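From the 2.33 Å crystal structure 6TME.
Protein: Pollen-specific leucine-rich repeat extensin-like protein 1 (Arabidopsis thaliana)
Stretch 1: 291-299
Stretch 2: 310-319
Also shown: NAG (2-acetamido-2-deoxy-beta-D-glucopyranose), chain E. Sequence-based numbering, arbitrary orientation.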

# COMPACT_ATOMS: atom_id res chain seq x y z
N TYR A 291 18.05 1.19 -10.23
CA TYR A 291 17.90 2.63 -10.48
C TYR A 291 18.17 3.45 -9.23
O TYR A 291 17.32 4.19 -8.73
CB TYR A 291 16.52 2.95 -11.04
CG TYR A 291 16.31 2.46 -12.44
CD1 TYR A 291 16.75 3.21 -13.52
CD2 TYR A 291 15.66 1.24 -12.67
CE1 TYR A 291 16.58 2.76 -14.80
CE2 TYR A 291 15.48 0.78 -13.96
CZ TYR A 291 15.94 1.54 -15.02
OH TYR A 291 15.76 1.10 -16.32
N ASN A 292 19.38 3.28 -8.71
CA ASN A 292 19.84 4.06 -7.58
C ASN A 292 21.27 4.48 -7.87
O ASN A 292 21.69 4.51 -9.03
CB ASN A 292 19.66 3.23 -6.30
CG ASN A 292 18.26 3.35 -5.75
OD1 ASN A 292 17.85 4.43 -5.33
ND2 ASN A 292 17.51 2.25 -5.75
N LYS A 293 22.02 4.81 -6.83
CA LYS A 293 23.43 5.16 -7.00
C LYS A 293 24.29 4.31 -6.08
O LYS A 293 25.31 4.78 -5.55
CB LYS A 293 23.66 6.65 -6.74
CG LYS A 293 23.45 7.47 -7.98
CD LYS A 293 22.35 8.49 -7.82
CE LYS A 293 22.71 9.56 -6.83
NZ LYS A 293 21.67 10.62 -6.82
N PHE A 294 23.90 3.05 -5.87
CA PHE A 294 24.70 2.18 -5.02
C PHE A 294 26.05 1.89 -5.65
O PHE A 294 26.20 1.82 -6.88
CB PHE A 294 24.00 0.85 -4.78
CG PHE A 294 22.74 0.95 -4.00
CD1 PHE A 294 22.76 1.30 -2.66
CD2 PHE A 294 21.52 0.67 -4.61
CE1 PHE A 294 21.58 1.39 -1.93
CE2 PHE A 294 20.34 0.77 -3.89
CZ PHE A 294 20.37 1.12 -2.54
N THR A 295 27.02 1.65 -4.79
CA THR A 295 28.37 1.32 -5.21
C THR A 295 28.85 0.10 -4.45
O THR A 295 28.24 -0.32 -3.46
CB THR A 295 29.34 2.49 -4.98
OG1 THR A 295 29.24 2.93 -3.62
CG2 THR A 295 28.99 3.65 -5.91
N GLY A 296 29.93 -0.49 -4.94
CA GLY A 296 30.61 -1.53 -4.21
C GLY A 296 30.27 -2.93 -4.68
O GLY A 296 29.97 -3.16 -5.86
N PHE A 297 30.31 -3.86 -3.75
CA PHE A 297 30.26 -5.28 -4.04
C PHE A 297 28.88 -5.84 -3.69
O PHE A 297 28.26 -5.43 -2.70
CB PHE A 297 31.36 -6.02 -3.25
CG PHE A 297 32.04 -7.09 -4.04
CD1 PHE A 297 33.07 -6.76 -4.91
CD2 PHE A 297 31.63 -8.41 -3.94
CE1 PHE A 297 33.69 -7.75 -5.65
CE2 PHE A 297 32.24 -9.40 -4.68
CZ PHE A 297 33.28 -9.07 -5.54
N VAL A 298 28.39 -6.76 -4.52
CA VAL A 298 27.24 -7.59 -4.20
C VAL A 298 27.78 -8.99 -3.92
O VAL A 298 28.34 -9.64 -4.81
CB VAL A 298 26.20 -7.63 -5.34
CG1 VAL A 298 25.02 -8.52 -4.95
CG2 VAL A 298 25.74 -6.20 -5.71
N THR A 299 27.63 -9.43 -2.68
CA THR A 299 28.22 -10.66 -2.16
C THR A 299 27.19 -11.79 -2.14
O THR A 299 25.98 -11.57 -2.28
CB THR A 299 28.73 -10.42 -0.74
OG1 THR A 299 27.60 -10.14 0.10
CG2 THR A 299 29.64 -9.23 -0.70
C1 NAG E . 11.79 -9.48 -11.12
C2 NAG E . 10.51 -9.70 -11.92
C3 NAG E . 10.41 -8.68 -13.05
C4 NAG E . 10.45 -7.27 -12.47
C5 NAG E . 11.72 -7.07 -11.65
C6 NAG E . 11.71 -5.78 -10.87
C7 NAG E . 9.87 -12.08 -11.78
C8 NAG E . 9.88 -13.40 -12.48
N2 NAG E . 10.44 -11.06 -12.44
O3 NAG E . 9.17 -8.86 -13.74
O4 NAG E . 10.32 -6.29 -13.50
O5 NAG E . 11.85 -8.12 -10.67
O6 NAG E . 10.80 -5.86 -9.78
O7 NAG E . 9.39 -11.94 -10.65
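Stretch 2 (310-319) NFTFSYNFFN

Leucine-rich repeats stack like turns of a coil, and equivalent positions in successive turns tend to adopt the same rotamers; the two stretches here illustrate the principle. Stretch 2 runs parallel to stretch 1, with CA atoms 4.7 Å apart at Tyr291 and Tyr315 and 4.5 Å apart at Thr295 and Phe318. The tyrosines both have positive phi and psi near 60°, and both use chi1 m with chi2 near -85°. Sharing backbone and rotamer, their rings come to lie nearly parallel, their planes at 7°, as an offset stack with centroids separated by 4.3 Å; Tyr291 CZ approaches Tyr315 CD2 to 3.4 Å.

The asparagines that follow repeat the match, each in m with chi2 near -65°. In Asn316 this conformation serves both ends of the amide: ND2 donates to Phe313 O (3.0 Å) within its own stretch, while OD1 accepts from Phe294 N at 3.2 Å, tying one turn to the next. Backbone bonds flank this link: Tyr291 N to Ser314 O (3.0 Å), Asn292 N to Tyr315 O (3.1 Å) and Phe317 N to Phe294 O (2.7 Å). Further along, Asn319 N donates to Gly296 O at 3.0 Å, and a water accepts from Gly296 N and donates to Phe317 O, 2.7 Å from each atom.

Phe294 and Phe318 also share the m rotamer, with chi2 near -70°, and Phe294 CB meets Phe318 CZ at 3.4 Å. Val298, with chi1 t, places CG2 over one face of the Phe318 ring, 3.7 Å from its centroid, while CG1 reaches the edge of Phe311, 3.6 Å from CE2. Gly296 has phi 100° and psi -149°, where a CB would jam against the preceding carbonyl. Beyond this packing, Asn310 ND2 is bonded covalently to C1 of the NAG.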

# COMPACT_ATOMS: atom_id res chain seq x y z
N ASN A 310 14.15 -13.41 -6.89
CA ASN A 310 14.24 -12.35 -7.90
C ASN A 310 15.00 -11.20 -7.25
O ASN A 310 14.49 -10.56 -6.32
CB ASN A 310 12.86 -11.91 -8.39
CG ASN A 310 12.92 -11.07 -9.66
OD1 ASN A 310 13.92 -11.07 -10.37
ND2 ASN A 310 11.85 -10.34 -9.94
N PHE A 311 16.23 -10.96 -7.70
CA PHE A 311 17.09 -9.94 -7.11
C PHE A 311 17.59 -9.06 -8.24
O PHE A 311 18.43 -9.48 -9.04
CB PHE A 311 18.24 -10.58 -6.32
CG PHE A 311 19.23 -9.59 -5.72
CD1 PHE A 311 18.88 -8.28 -5.46
CD2 PHE A 311 20.52 -10.00 -5.41
CE1 PHE A 311 19.79 -7.38 -4.91
CE2 PHE A 311 21.44 -9.12 -4.86
CZ PHE A 311 21.08 -7.81 -4.61
N THR A 312 17.06 -7.84 -8.30
CA THR A 312 17.31 -6.85 -9.35
C THR A 312 18.16 -5.73 -8.76
O THR A 312 17.73 -5.06 -7.83
CB THR A 312 15.98 -6.28 -9.87
OG1 THR A 312 15.16 -7.34 -10.39
CG2 THR A 312 16.19 -5.19 -10.93
N PHE A 313 19.37 -5.55 -9.28
CA PHE A 313 20.25 -4.49 -8.78
C PHE A 313 20.82 -3.68 -9.94
O PHE A 313 21.90 -3.09 -9.83
CB PHE A 313 21.35 -5.05 -7.88
CG PHE A 313 22.08 -6.26 -8.46
CD1 PHE A 313 21.50 -7.52 -8.45
CD2 PHE A 313 23.37 -6.13 -8.95
CE1 PHE A 313 22.18 -8.63 -8.97
CE2 PHE A 313 24.07 -7.22 -9.46
CZ PHE A 313 23.48 -8.47 -9.47
N SER A 314 20.09 -3.64 -11.05
CA SER A 314 20.54 -3.00 -12.26
C SER A 314 20.52 -1.47 -12.11
O SER A 314 19.90 -0.93 -11.20
CB SER A 314 19.67 -3.46 -13.42
OG SER A 314 18.38 -2.93 -13.26
N TYR A 315 21.19 -0.78 -13.03
CA TYR A 315 21.27 0.69 -13.03
C TYR A 315 21.72 1.21 -11.67
O TYR A 315 21.00 1.95 -10.98
CB TYR A 315 19.95 1.32 -13.44
CG TYR A 315 19.61 0.95 -14.83
CD1 TYR A 315 20.12 1.68 -15.90
CD2 TYR A 315 18.84 -0.18 -15.10
CE1 TYR A 315 19.85 1.33 -17.20
CE2 TYR A 315 18.56 -0.54 -16.41
CZ TYR A 315 19.07 0.22 -17.45
OH TYR A 315 18.80 -0.14 -18.74
N ASN A 316 22.94 0.82 -11.31
CA ASN A 316 23.64 1.31 -10.12
C ASN A 316 25.10 1.50 -10.50
O ASN A 316 25.46 1.60 -11.69
CB ASN A 316 23.40 0.35 -8.95
CG ASN A 316 22.01 0.53 -8.35
OD1 ASN A 316 21.73 1.56 -7.75
ND2 ASN A 316 21.13 -0.46 -8.54
N PHE A 317 25.99 1.55 -9.51
CA PHE A 317 27.42 1.58 -9.82
C PHE A 317 28.18 0.49 -9.07
O PHE A 317 29.26 0.73 -8.51
CB PHE A 317 28.04 2.94 -9.49
CG PHE A 317 27.37 4.10 -10.16
CD1 PHE A 317 27.88 4.62 -11.33
CD2 PHE A 317 26.24 4.67 -9.61
CE1 PHE A 317 27.28 5.69 -11.95
CE2 PHE A 317 25.63 5.75 -10.22
CZ PHE A 317 26.16 6.26 -11.40
N PHE A 318 27.62 -0.72 -9.02
CA PHE A 318 28.36 -1.83 -8.44
C PHE A 318 29.58 -2.15 -9.31
O PHE A 318 29.49 -2.19 -10.55
CB PHE A 318 27.45 -3.05 -8.28
CG PHE A 318 26.27 -2.82 -7.34
CD1 PHE A 318 26.46 -2.70 -5.97
CD2 PHE A 318 24.97 -2.75 -7.83
CE1 PHE A 318 25.38 -2.50 -5.10
CE2 PHE A 318 23.90 -2.53 -6.98
CZ PHE A 318 24.10 -2.42 -5.61
N ASN A 319 30.73 -2.34 -8.68
CA ASN A 319 31.96 -2.67 -9.39
C ASN A 319 32.43 -4.10 -9.13
O ASN A 319 33.48 -4.48 -9.64
CB ASN A 319 33.08 -1.67 -9.07
CG ASN A 319 33.51 -1.70 -7.60
OD1 ASN A 319 32.92 -2.37 -6.76
ND2 ASN A 319 34.57 -0.96 -7.29
O HOH W 1 31.45 0.42 -7.03